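Local coordinates for COG3291: FOG: PKD repeat (Clostridium thermocellum, PDB 1WMX), which is the family 30 carbohydrate-binding module of a much larger multidomain enzyme that probably acts as a cellulase, at residues B[13-18]-B[46-51]; B[35-40]-B[51-56]; B[89-94]-B[168-173]. All coordinates share one frame; numbering follows the deposited sequence.

Interaction 1: B[13-18]-B[46-51]; sequences IFKDSP and NGLPTL
Leu48 is the first residue of 46-51 to meet the other segment. Its CD1 lies 4.0 Å from Lys15 O, and CG of Lys15 approaches the same methyl. Lys15 itself is exposed, so this end of the contact borders on solvent.

Pro49 makes the shortest approach, with its CG 3.2 Å from Asp16 O. Its CG and CD both lie near Asp16 CB, so the proline ring rests on the backbone and first side-chain carbon of that residue. The Asp16 carboxylate instead takes a weak hydrogen bond from its neighbour, Ser17 OG to Asp16 OD2, 3.3 Å. Pro49 O turns to the edge of the Phe14 ring, 3.4 Å from Phe14 CZ and near the ring plane. This oxygen is buried without a hydrogen-bond partner, and the ring hydrogens may compensate in small part.

Thr50 gives only its backbone: its C lies 3.6 Å from Phe14 CZ. Its CB is directed away from 13-18, and OG1 bonds to Val43 O.

Leu51 covers one face of the Phe14 ring. Its CB stands 3.9 Å from the ring centroid and 7° off the normal, a CH-pi contact. Phe14 CG, anti to the backbone N (chi1 167°), lies 4.1 Å from Leu51 CD2. Asp16 N lies over the opposite face of the ring, toward the rim.

The chain leaves strand 11-14 and lays Phe14 on strand 48-55. Only this inner end belongs to the core of the two-sheet, beta-sandwich-like module, while Lys15 and Asp16 lie at its surface.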
ATOM      1  N   ILE B  13      -6.668  17.804  10.019  1.00 32.96           N
ATOM      2  CA  ILE B  13      -5.530  16.903   9.998  1.00 30.39           C
ATOM      3  C   ILE B  13      -4.270  17.636  10.471  1.00 31.50           C
ATOM      4  O   ILE B  13      -3.453  17.079  11.206  1.00 32.28           O
ATOM      5  CB  ILE B  13      -5.333  16.306   8.584  1.00 30.75           C
ATOM      6  CG1 ILE B  13      -6.568  15.483   8.213  1.00 30.76           C
ATOM      7  CG2 ILE B  13      -4.093  15.415   8.555  1.00 29.31           C
ATOM      8  CD1 ILE B  13      -6.559  14.949   6.793  1.00 31.23           C
ATOM      9  N   PHE B  14      -4.122  18.888  10.049  1.00 30.79           N
ATOM     10  CA  PHE B  14      -2.987  19.703  10.455  1.00 31.02           C
ATOM     11  C   PHE B  14      -3.432  21.138  10.610  1.00 32.29           C
ATOM     12  O   PHE B  14      -4.176  21.657   9.778  1.00 30.41           O
ATOM     13  CB  PHE B  14      -1.858  19.696   9.427  1.00 28.45           C
ATOM     14  CG  PHE B  14      -0.826  20.767   9.679  1.00 28.97           C
ATOM     15  CD1 PHE B  14       0.028  20.685  10.775  1.00 28.76           C
ATOM     16  CD2 PHE B  14      -0.764  21.904   8.872  1.00 28.63           C
ATOM     17  CE1 PHE B  14       0.925  21.723  11.069  1.00 27.96           C
ATOM     18  CE2 PHE B  14       0.129  22.949   9.161  1.00 28.64           C
ATOM     19  CZ  PHE B  14       0.972  22.855  10.261  1.00 29.64           C
ATOM     20  N   LYS B  15      -2.957  21.782  11.666  1.00 34.26           N
ATOM     21  CA  LYS B  15      -3.290  23.172  11.897  1.00 36.45           C
ATOM     22  C   LYS B  15      -2.049  23.981  12.272  1.00 37.15           C
ATOM     23  O   LYS B  15      -1.628  24.878  11.531  1.00 38.95           O
ATOM     24  CB  LYS B  15      -4.351  23.294  12.990  1.00 37.88           C
ATOM     25  CG  LYS B  15      -4.727  24.727  13.301  1.00 41.22           C
ATOM     26  CD  LYS B  15      -6.038  24.809  14.063  1.00 46.22           C
ATOM     27  CE  LYS B  15      -6.481  26.262  14.251  1.00 48.40           C
ATOM     28  NZ  LYS B  15      -7.837  26.353  14.870  1.00 49.38           N
ATOM     29  N   ASP B  16      -1.439  23.645  13.402  1.00 36.80           N
ATOM     30  CA  ASP B  16      -0.274  24.392  13.840  1.00 38.97           C
ATOM     31  C   ASP B  16       0.795  23.578  14.565  1.00 38.62           C
ATOM     32  O   ASP B  16       1.853  24.113  14.894  1.00 40.21           O
ATOM     33  CB  ASP B  16      -0.734  25.523  14.756  1.00 39.70           C
ATOM     34  CG  ASP B  16      -1.473  25.009  15.978  1.00 42.57           C
ATOM     35  OD1 ASP B  16      -1.887  25.837  16.818  1.00 44.14           O
ATOM     36  OD2 ASP B  16      -1.646  23.772  16.102  1.00 43.79           O
ATOM     37  N   SER B  17       0.541  22.292  14.802  1.00 35.56           N
ATOM     38  CA  SER B  17       1.502  21.488  15.536  1.00 33.38           C
ATOM     39  C   SER B  17       1.828  20.118  14.941  1.00 31.54           C
ATOM     40  O   SER B  17       1.086  19.602  14.102  1.00 31.05           O
ATOM     41  CB  SER B  17       1.009  21.335  16.977  1.00 33.45           C
ATOM     42  OG  SER B  17      -0.337  20.910  16.985  1.00 35.27           O
ATOM     43  N   PRO B  18       2.952  19.509  15.387  1.00 29.17           N
ATOM     44  CA  PRO B  18       3.398  18.199  14.912  1.00 26.77           C
ATOM     45  C   PRO B  18       2.268  17.196  14.884  1.00 26.45           C
ATOM     46  O   PRO B  18       1.505  17.083  15.840  1.00 27.92           O
ATOM     47  CB  PRO B  18       4.507  17.839  15.900  1.00 27.28           C
ATOM     48  CG  PRO B  18       5.133  19.168  16.141  1.00 26.53           C
ATOM     49  CD  PRO B  18       3.905  20.027  16.393  1.00 27.48           C
ATOM     50  N   ASN B  46      -1.169  32.752   7.192  1.00 40.42           N
ATOM     51  CA  ASN B  46      -2.148  33.342   8.090  1.00 42.28           C
ATOM     52  C   ASN B  46      -1.547  33.359   9.481  1.00 42.31           C
ATOM     53  O   ASN B  46      -2.239  33.136  10.470  1.00 43.55           O
ATOM     54  CB  ASN B  46      -3.453  32.539   8.077  1.00 42.53           C
ATOM     55  CG  ASN B  46      -4.166  32.618   6.740  1.00 45.51           C
ATOM     56  OD1 ASN B  46      -4.356  33.707   6.199  1.00 46.83           O
ATOM     57  ND2 ASN B  46      -4.567  31.465   6.202  1.00 46.68           N
ATOM     58  N   GLY B  47      -0.242  33.607   9.535  1.00 42.62           N
ATOM     59  CA  GLY B  47       0.460  33.667  10.804  1.00 43.58           C
ATOM     60  C   GLY B  47       0.728  32.324  11.455  1.00 43.13           C
ATOM     61  O   GLY B  47       1.488  32.245  12.417  1.00 44.09           O
ATOM     62  N   LEU B  48       0.109  31.266  10.938  1.00 41.90           N
ATOM     63  CA  LEU B  48       0.309  29.929  11.500  1.00 40.13           C
ATOM     64  C   LEU B  48       1.440  29.176  10.824  1.00 37.98           C
ATOM     65  O   LEU B  48       1.712  29.374   9.638  1.00 35.75           O
ATOM     66  CB  LEU B  48      -0.968  29.086  11.394  1.00 40.03           C
ATOM     67  CG  LEU B  48      -2.173  29.559  12.201  1.00 41.22           C
ATOM     68  CD1 LEU B  48      -3.258  28.511  12.122  1.00 41.82           C
ATOM     69  CD2 LEU B  48      -1.779  29.796  13.641  1.00 41.53           C
ATOM     70  N   PRO B  49       2.121  28.301  11.582  1.00 36.72           N
ATOM     71  CA  PRO B  49       3.222  27.529  11.008  1.00 34.32           C
ATOM     72  C   PRO B  49       2.688  26.527   9.992  1.00 33.67           C
ATOM     73  O   PRO B  49       1.506  26.182  10.001  1.00 31.24           O
ATOM     74  CB  PRO B  49       3.853  26.863  12.231  1.00 35.51           C
ATOM     75  CG  PRO B  49       2.702  26.715  13.167  1.00 37.02           C
ATOM     76  CD  PRO B  49       1.996  28.048  13.025  1.00 36.28           C
ATOM     77  N   THR B  50       3.564  26.059   9.113  1.00 32.22           N
ATOM     78  CA  THR B  50       3.149  25.122   8.091  1.00 29.76           C
ATOM     79  C   THR B  50       3.796  23.744   8.235  1.00 29.92           C
ATOM     80  O   THR B  50       4.718  23.553   9.028  1.00 29.96           O
ATOM     81  CB  THR B  50       3.453  25.702   6.715  1.00 29.68           C
ATOM     82  OG1 THR B  50       4.863  25.896   6.587  1.00 30.07           O
ATOM     83  CG2 THR B  50       2.752  27.053   6.546  1.00 26.70           C
ATOM     84  N   LEU B  51       3.285  22.781   7.475  1.00 28.54           N
ATOM     85  CA  LEU B  51       3.813  21.430   7.499  1.00 26.22           C
ATOM     86  C   LEU B  51       4.730  21.279   6.281  1.00 26.66           C
ATOM     87  O   LEU B  51       4.296  21.431   5.140  1.00 27.22           O
ATOM     88  CB  LEU B  51       2.657  20.440   7.441  1.00 25.83           C
ATOM     89  CG  LEU B  51       2.981  18.992   7.787  1.00 28.53           C
ATOM     90  CD1 LEU B  51       3.594  18.911   9.191  1.00 28.62           C
ATOM     91  CD2 LEU B  51       1.708  18.167   7.696  1.00 28.30           C
TER

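Interaction 2: B[35-40]-B[51-56]; sequences DTLPVD and LRLNVQ
Val39 and Leu51 form an antiparallel non-hydrogen-bonded pair with CA atoms 4.8 Å apart, and next to it Arg52 N donates to Pro38 O over 3.2 Å at an N-H...O angle of 166°.

On one side leucines and Val39 meet. Leu37 and Leu51 cross at about a right angle, with Leu37 CB 3.6 Å from Leu51 CD1. Val39 CG2 comes to the same methyl more loosely. Leu37 CG and Pro38 CD also lie against the backbone carbonyl Arg52 O, with Pro38 CD 3.4 Å from it.

On the other side Arg52 reaches back over Pro38 to Asp40. Its chain bends at chi3 (-44°), which turns NE toward the carboxylate. The resulting salt bridge, Arg52 NE to Asp40 OD1, is a weak hydrogen bond of 3.3 Å. The carboxylate and guanidinium planes stand 88° apart, so the two groups do not meet as a flat pair. Asp40 CG sits at the guanidinium edge, 3.2 Å from Arg52 NH2. Arg52 NH1 passes 3.6 Å from Pro38 CG and forms a second salt bridge with Glu31. Asp40 is also held elsewhere, by Trp171 NE1 on OD1 and Thr42 OG1 on OD2.

Strand 48-55 pairs with the short strand 39-40 and also with strand 168-178. Leu37, Leu51 and Leu53 touch strand 64-69 of the other sheet, while Arg52 packs against Trp171.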
ATOM      1  N   ASP B  35      10.277  10.775  13.387  1.00 24.75           N
ATOM      2  CA  ASP B  35       9.628   9.964  12.362  1.00 24.13           C
ATOM      3  C   ASP B  35       8.329  10.538  11.820  1.00 24.03           C
ATOM      4  O   ASP B  35       7.417   9.800  11.446  1.00 24.26           O
ATOM      5  CB  ASP B  35       9.414   8.530  12.848  1.00 26.11           C
ATOM      6  CG  ASP B  35      10.726   7.805  13.090  1.00 29.38           C
ATOM      7  OD1 ASP B  35      11.589   7.794  12.176  1.00 29.58           O
ATOM      8  OD2 ASP B  35      10.894   7.247  14.194  1.00 32.56           O
ATOM      9  N   THR B  36       8.241  11.863  11.791  1.00 24.97           N
ATOM     10  CA  THR B  36       7.068  12.518  11.238  1.00 24.80           C
ATOM     11  C   THR B  36       7.500  13.819  10.552  1.00 25.56           C
ATOM     12  O   THR B  36       8.665  14.207  10.615  1.00 25.62           O
ATOM     13  CB  THR B  36       5.967  12.779  12.323  1.00 24.66           C
ATOM     14  OG1 THR B  36       4.779  13.255  11.678  1.00 25.63           O
ATOM     15  CG2 THR B  36       6.424  13.805  13.350  1.00 24.99           C
ATOM     16  N   LEU B  37       6.566  14.488   9.885  1.00 25.67           N
ATOM     17  CA  LEU B  37       6.886  15.718   9.190  1.00 26.04           C
ATOM     18  C   LEU B  37       7.246  16.875  10.119  1.00 26.31           C
ATOM     19  O   LEU B  37       6.620  17.084  11.155  1.00 27.40           O
ATOM     20  CB  LEU B  37       5.714  16.113   8.283  1.00 26.35           C
ATOM     21  CG  LEU B  37       5.812  15.762   6.788  1.00 27.93           C
ATOM     22  CD1 LEU B  37       6.554  14.457   6.563  1.00 25.79           C
ATOM     23  CD2 LEU B  37       4.406  15.697   6.217  1.00 26.01           C
ATOM     24  N   PRO B  38       8.281  17.640   9.755  1.00 26.85           N
ATOM     25  CA  PRO B  38       8.669  18.769  10.600  1.00 27.90           C
ATOM     26  C   PRO B  38       7.700  19.942  10.410  1.00 28.70           C
ATOM     27  O   PRO B  38       7.114  20.105   9.343  1.00 28.73           O
ATOM     28  CB  PRO B  38      10.076  19.092  10.110  1.00 28.10           C
ATOM     29  CG  PRO B  38       9.990  18.777   8.632  1.00 27.24           C
ATOM     30  CD  PRO B  38       9.188  17.490   8.596  1.00 26.39           C
ATOM     31  N   VAL B  39       7.515  20.739  11.458  1.00 31.00           N
ATOM     32  CA  VAL B  39       6.634  21.900  11.397  1.00 31.82           C
ATOM     33  C   VAL B  39       7.500  23.140  11.195  1.00 33.97           C
ATOM     34  O   VAL B  39       8.365  23.456  12.016  1.00 33.88           O
ATOM     35  CB  VAL B  39       5.788  22.048  12.691  1.00 33.00           C
ATOM     36  CG1 VAL B  39       4.912  23.303  12.615  1.00 34.27           C
ATOM     37  CG2 VAL B  39       4.909  20.820  12.869  1.00 32.09           C
ATOM     38  N   ASP B  40       7.264  23.825  10.082  1.00 35.31           N
ATOM     39  CA  ASP B  40       8.014  25.016   9.732  1.00 36.67           C
ATOM     40  C   ASP B  40       7.421  26.239  10.418  1.00 38.37           C
ATOM     41  O   ASP B  40       6.256  26.580  10.217  1.00 39.16           O
ATOM     42  CB  ASP B  40       8.009  25.180   8.212  1.00 37.62           C
ATOM     43  CG  ASP B  40       9.219  25.921   7.704  1.00 38.58           C
ATOM     44  OD1 ASP B  40       9.593  25.710   6.525  1.00 40.13           O
ATOM     45  OD2 ASP B  40       9.796  26.715   8.479  1.00 39.86           O
ATOM     46  N   LEU B  51       3.285  22.781   7.475  1.00 28.54           N
ATOM     47  CA  LEU B  51       3.813  21.430   7.499  1.00 26.22           C
ATOM     48  C   LEU B  51       4.730  21.279   6.281  1.00 26.66           C
ATOM     49  O   LEU B  51       4.296  21.431   5.140  1.00 27.22           O
ATOM     50  CB  LEU B  51       2.657  20.440   7.441  1.00 25.83           C
ATOM     51  CG  LEU B  51       2.981  18.992   7.787  1.00 28.53           C
ATOM     52  CD1 LEU B  51       3.594  18.911   9.191  1.00 28.62           C
ATOM     53  CD2 LEU B  51       1.708  18.167   7.696  1.00 28.30           C
ATOM     54  N   ARG B  52       6.001  20.982   6.528  1.00 27.87           N
ATOM     55  CA  ARG B  52       6.996  20.846   5.458  1.00 29.05           C
ATOM     56  C   ARG B  52       7.250  19.428   4.950  1.00 28.34           C
ATOM     57  O   ARG B  52       7.673  18.553   5.709  1.00 27.02           O
ATOM     58  CB  ARG B  52       8.334  21.450   5.917  1.00 29.83           C
ATOM     59  CG  ARG B  52       9.460  21.437   4.854  1.00 34.04           C
ATOM     60  CD  ARG B  52      10.837  21.571   5.528  1.00 36.22           C
ATOM     61  NE  ARG B  52      10.786  22.604   6.550  1.00 38.17           N
ATOM     62  CZ  ARG B  52      11.427  22.573   7.709  1.00 38.20           C
ATOM     63  NH1 ARG B  52      12.214  21.549   8.031  1.00 36.08           N
ATOM     64  NH2 ARG B  52      11.233  23.563   8.573  1.00 37.91           N
ATOM     65  N   LEU B  53       6.999  19.220   3.658  1.00 28.08           N
ATOM     66  CA  LEU B  53       7.243  17.936   3.003  1.00 28.07           C
ATOM     67  C   LEU B  53       8.519  18.187   2.197  1.00 28.76           C
ATOM     68  O   LEU B  53       8.481  18.746   1.093  1.00 28.56           O
ATOM     69  CB  LEU B  53       6.086  17.566   2.082  1.00 26.02           C
ATOM     70  CG  LEU B  53       6.243  16.275   1.272  1.00 27.60           C
ATOM     71  CD1 LEU B  53       6.368  15.090   2.214  1.00 24.24           C
ATOM     72  CD2 LEU B  53       5.039  16.091   0.343  1.00 26.24           C
ATOM     73  N   ASN B  54       9.648  17.760   2.746  1.00 29.17           N
ATOM     74  CA  ASN B  54      10.942  18.023   2.135  1.00 29.86           C
ATOM     75  C   ASN B  54      11.782  16.815   1.709  1.00 31.76           C
ATOM     76  O   ASN B  54      12.398  16.140   2.541  1.00 31.95           O
ATOM     77  CB  ASN B  54      11.744  18.896   3.101  1.00 30.75           C
ATOM     78  CG  ASN B  54      13.083  19.326   2.542  1.00 33.49           C
ATOM     79  OD1 ASN B  54      13.999  19.641   3.300  1.00 33.25           O
ATOM     80  ND2 ASN B  54      13.199  19.362   1.216  1.00 30.78           N
ATOM     81  N   VAL B  55      11.798  16.557   0.405  1.00 33.19           N
ATOM     82  CA  VAL B  55      12.585  15.470  -0.156  1.00 33.83           C
ATOM     83  C   VAL B  55      13.869  16.179  -0.571  1.00 33.78           C
ATOM     84  O   VAL B  55      13.914  16.835  -1.608  1.00 33.85           O
ATOM     85  CB  VAL B  55      11.887  14.847  -1.388  1.00 34.71           C
ATOM     86  CG1 VAL B  55      12.731  13.722  -1.954  1.00 32.44           C
ATOM     87  CG2 VAL B  55      10.516  14.316  -0.983  1.00 35.53           C
ATOM     88  N   GLN B  56      14.904  16.053   0.252  1.00 35.62           N
ATOM     89  CA  GLN B  56      16.180  16.734   0.032  1.00 38.01           C
ATOM     90  C   GLN B  56      17.171  16.221  -1.009  1.00 38.87           C
ATOM     91  O   GLN B  56      17.905  17.012  -1.595  1.00 39.02           O
ATOM     92  CB  GLN B  56      16.878  16.904   1.384  1.00 37.02           C
ATOM     93  CG  GLN B  56      16.394  15.935   2.427  1.00 40.09           C
ATOM     94  CD  GLN B  56      16.658  16.415   3.838  1.00 39.40           C
ATOM     95  OE1 GLN B  56      16.534  15.653   4.789  1.00 41.52           O
ATOM     96  NE2 GLN B  56      17.012  17.688   3.980  1.00 42.02           N
TER

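Interaction 3: B[89-94]-B[168-173]; sequences FDIKGK and FTVWFS
Ile91 puts its CD1 over one face of the Phe172 ring, 4.2 Å from Phe172 CE2, and 3.9 Å from Val170 CB. Phe89 lies beside Phe172 and points the same way, with Phe89 CD1 3.8 Å from Phe172 CD2. Their planes meet obliquely at 58°. Phe172 also stacks on Phe160 of the other sheet, so this face belongs to the buried core. Gly93 CA adjoins Val170 CG1 here.

Outward from this centre, two antiparallel strands are joined through their backbones. Asp90 and Ser173 exchange two bonds: Asp90 N to Ser173 O is nearly straight (171°), and Ser173 N to Asp90 O is more bent. Trp171 N bonds to Lys92 O at 3.1 Å, while the return bond from Lys92 N is weak. Lys94 N closes the series on Thr169 O at 2.9 Å.

On the opposite face Trp171 sets its ring edge against the other strand, with CZ3 3.6 Å from Lys94 N. Thr169 CG2 lies over a face of the indole, toward its rim. Lys92 NZ is 6.0 Å from the centroid of the six-membered ring, at most a weak cation-pi attraction. At the exposed end Lys94, bent at chi3 (-72°), brings its CE tightly onto Thr169 CB.

Packing on the Phe172 side ties the strand pair into the core. On the other side the Trp171 NE1 bond to Asp40, with the contacts at the ring's edge and face, would limit the indole's rotation.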
ATOM      1  N   PHE B  89      -6.699  22.009   1.726  1.00 32.99           N
ATOM      2  CA  PHE B  89      -5.429  22.474   2.280  1.00 33.42           C
ATOM      3  C   PHE B  89      -4.836  23.551   1.368  1.00 34.14           C
ATOM      4  O   PHE B  89      -5.222  23.693   0.207  1.00 34.98           O
ATOM      5  CB  PHE B  89      -4.449  21.283   2.381  1.00 32.54           C
ATOM      6  CG  PHE B  89      -4.156  20.612   1.035  1.00 31.69           C
ATOM      7  CD1 PHE B  89      -3.160  21.119   0.198  1.00 32.86           C
ATOM      8  CD2 PHE B  89      -4.881  19.488   0.633  1.00 32.92           C
ATOM      9  CE1 PHE B  89      -2.893  20.506  -1.035  1.00 31.53           C
ATOM     10  CE2 PHE B  89      -4.616  18.877  -0.600  1.00 30.45           C
ATOM     11  CZ  PHE B  89      -3.623  19.388  -1.432  1.00 30.32           C
ATOM     12  N   ASP B  90      -3.913  24.313   1.907  1.00 35.25           N
ATOM     13  CA  ASP B  90      -3.213  25.333   1.127  1.00 35.48           C
ATOM     14  C   ASP B  90      -1.818  24.806   0.944  1.00 35.57           C
ATOM     15  O   ASP B  90      -1.298  24.116   1.821  1.00 37.07           O
ATOM     16  CB  ASP B  90      -3.190  26.665   1.857  1.00 35.70           C
ATOM     17  CG  ASP B  90      -4.569  27.178   2.149  1.00 36.01           C
ATOM     18  OD1 ASP B  90      -4.975  27.203   3.351  1.00 33.77           O
ATOM     19  OD2 ASP B  90      -5.300  27.572   1.183  1.00 38.29           O
ATOM     20  N   ILE B  91      -1.221  25.119  -0.179  1.00 36.53           N
ATOM     21  CA  ILE B  91       0.130  24.641  -0.477  1.00 36.56           C
ATOM     22  C   ILE B  91       0.873  25.641  -1.365  1.00 38.35           C
ATOM     23  O   ILE B  91       0.263  26.489  -2.018  1.00 38.52           O
ATOM     24  CB  ILE B  91       0.042  23.298  -1.211  1.00 35.51           C
ATOM     25  CG1 ILE B  91       1.434  22.680  -1.437  1.00 34.91           C
ATOM     26  CG2 ILE B  91      -0.640  23.457  -2.577  1.00 35.73           C
ATOM     27  CD1 ILE B  91       1.404  21.325  -2.155  1.00 32.89           C
ATOM     28  N   LYS B  92       2.185  25.510  -1.357  1.00 39.58           N
ATOM     29  CA  LYS B  92       3.090  26.342  -2.166  1.00 40.58           C
ATOM     30  C   LYS B  92       4.423  25.613  -2.231  1.00 40.55           C
ATOM     31  O   LYS B  92       4.894  25.065  -1.233  1.00 39.65           O
ATOM     32  CB  LYS B  92       3.242  27.740  -1.548  1.00 41.42           C
ATOM     33  CG  LYS B  92       4.328  27.856  -0.495  1.00 43.45           C
ATOM     34  CD  LYS B  92       4.603  29.311  -0.133  1.00 44.56           C
ATOM     35  CE  LYS B  92       5.759  29.463   0.840  1.00 45.52           C
ATOM     36  NZ  LYS B  92       6.066  30.872   1.144  1.00 47.29           N
ATOM     37  N   GLY B  93       5.017  25.604  -3.408  1.00 40.88           N
ATOM     38  CA  GLY B  93       6.290  24.897  -3.620  1.00 42.51           C
ATOM     39  C   GLY B  93       7.493  25.825  -3.525  1.00 43.71           C
ATOM     40  O   GLY B  93       7.369  27.049  -3.574  1.00 42.77           O
ATOM     41  N   LYS B  94       8.722  25.181  -3.359  1.00 46.42           N
ATOM     42  CA  LYS B  94       9.969  25.961  -3.311  1.00 47.92           C
ATOM     43  C   LYS B  94      10.178  26.652  -4.666  1.00 47.48           C
ATOM     44  O   LYS B  94      10.606  27.815  -4.728  1.00 48.30           O
ATOM     45  CB  LYS B  94      11.129  25.042  -2.997  1.00 49.89           C
ATOM     46  CG  LYS B  94      12.372  25.800  -2.560  1.00 53.04           C
ATOM     47  CD  LYS B  94      13.582  24.895  -2.404  1.00 56.73           C
ATOM     48  CE  LYS B  94      13.494  23.999  -1.173  1.00 58.84           C
ATOM     49  NZ  LYS B  94      14.668  23.133  -1.014  1.00 59.45           N
ATOM     50  N   PHE B 168      12.397  17.742  -3.796  1.00 39.32           N
ATOM     51  CA  PHE B 168      11.499  18.898  -3.824  1.00 37.54           C
ATOM     52  C   PHE B 168      11.052  19.315  -2.430  1.00 36.76           C
ATOM     53  O   PHE B 168      11.304  18.618  -1.448  1.00 36.88           O
ATOM     54  CB  PHE B 168      10.256  18.576  -4.660  1.00 38.24           C
ATOM     55  CG  PHE B 168       9.283  17.649  -3.969  1.00 37.98           C
ATOM     56  CD1 PHE B 168       8.274  18.154  -3.151  1.00 36.60           C
ATOM     57  CD2 PHE B 168       9.408  16.267  -4.096  1.00 37.11           C
ATOM     58  CE1 PHE B 168       7.406  17.295  -2.465  1.00 36.67           C
ATOM     59  CE2 PHE B 168       8.545  15.401  -3.415  1.00 35.85           C
ATOM     60  CZ  PHE B 168       7.545  15.918  -2.599  1.00 35.31           C
ATOM     61  N   THR B 169      10.364  20.452  -2.362  1.00 35.80           N
ATOM     62  CA  THR B 169       9.858  20.970  -1.100  1.00 34.49           C
ATOM     63  C   THR B 169       8.555  21.720  -1.285  1.00 34.55           C
ATOM     64  O   THR B 169       8.421  22.532  -2.196  1.00 34.88           O
ATOM     65  CB  THR B 169      10.857  21.935  -0.451  1.00 33.63           C
ATOM     66  OG1 THR B 169      12.122  21.284  -0.309  1.00 35.06           O
ATOM     67  CG2 THR B 169      10.357  22.381   0.921  1.00 32.84           C
ATOM     68  N   VAL B 170       7.588  21.419  -0.425  1.00 32.97           N
ATOM     69  CA  VAL B 170       6.298  22.099  -0.423  1.00 32.81           C
ATOM     70  C   VAL B 170       5.944  22.312   1.038  1.00 32.27           C
ATOM     71  O   VAL B 170       6.536  21.700   1.934  1.00 33.29           O
ATOM     72  CB  VAL B 170       5.162  21.289  -1.097  1.00 32.01           C
ATOM     73  CG1 VAL B 170       5.429  21.153  -2.580  1.00 32.43           C
ATOM     74  CG2 VAL B 170       5.018  19.931  -0.434  1.00 34.23           C
ATOM     75  N   TRP B 171       4.983  23.190   1.268  1.00 31.50           N
ATOM     76  CA  TRP B 171       4.526  23.513   2.602  1.00 30.79           C
ATOM     77  C   TRP B 171       3.009  23.414   2.587  1.00 30.42           C
ATOM     78  O   TRP B 171       2.367  23.858   1.640  1.00 28.87           O
ATOM     79  CB  TRP B 171       4.977  24.930   2.955  1.00 32.04           C
ATOM     80  CG  TRP B 171       6.450  25.036   3.220  1.00 32.53           C
ATOM     81  CD1 TRP B 171       7.080  24.902   4.432  1.00 31.28           C
ATOM     82  CD2 TRP B 171       7.484  25.289   2.259  1.00 31.74           C
ATOM     83  NE1 TRP B 171       8.433  25.066   4.283  1.00 30.79           N
ATOM     84  CE2 TRP B 171       8.712  25.304   2.960  1.00 31.31           C
ATOM     85  CE3 TRP B 171       7.493  25.507   0.875  1.00 32.20           C
ATOM     86  CZ2 TRP B 171       9.941  25.527   2.325  1.00 31.73           C
ATOM     87  CZ3 TRP B 171       8.714  25.728   0.238  1.00 31.45           C
ATOM     88  CH2 TRP B 171       9.920  25.737   0.965  1.00 31.84           C
ATOM     89  N   PHE B 172       2.440  22.809   3.622  1.00 30.72           N
ATOM     90  CA  PHE B 172       0.994  22.661   3.706  1.00 30.35           C
ATOM     91  C   PHE B 172       0.462  23.542   4.827  1.00 30.85           C
ATOM     92  O   PHE B 172       1.180  23.900   5.757  1.00 33.47           O
ATOM     93  CB  PHE B 172       0.583  21.204   4.004  1.00 30.59           C
ATOM     94  CG  PHE B 172       0.898  20.216   2.899  1.00 32.33           C
ATOM     95  CD1 PHE B 172       2.168  19.654   2.780  1.00 31.73           C
ATOM     96  CD2 PHE B 172      -0.093  19.816   2.001  1.00 34.67           C
ATOM     97  CE1 PHE B 172       2.449  18.698   1.786  1.00 33.90           C
ATOM     98  CE2 PHE B 172       0.172  18.867   1.004  1.00 34.24           C
ATOM     99  CZ  PHE B 172       1.453  18.306   0.900  1.00 32.83           C
ATOM    100  N   SER B 173      -0.813  23.870   4.742  1.00 31.24           N
ATOM    101  CA  SER B 173      -1.452  24.681   5.760  1.00 30.46           C
ATOM    102  C   SER B 173      -2.922  24.300   5.836  1.00 29.50           C
ATOM    103  O   SER B 173      -3.510  23.883   4.842  1.00 29.01           O
ATOM    104  CB  SER B 173      -1.321  26.170   5.407  1.00 31.95           C
ATOM    105  OG  SER B 173      -2.007  26.973   6.353  1.00 29.76           O
TER

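All three contacts gather on one antiparallel sheet. Interactions 1 and 2 share strand 48-55 and Leu51, whose side chain meets Phe14 in one and Leu37 in the other. Interaction 3 lies next to them: Leu51 O and Phe172 N are 2.8 Å apart, a probable hydrogen bond between strands 48-55 and 168-178. Asp40 of interaction 2 joins Trp171 of interaction 3. Interactions 2 and 3 are buried, whereas interaction 1 runs from a buried ring to exposed Lys15 and Asp16. Their chemistry differs accordingly: packing alone in interaction 1, leucine packing with one backbone bond and a weak salt bridge in interaction 2, and extended strand pairing over an aromatic core in interaction 3.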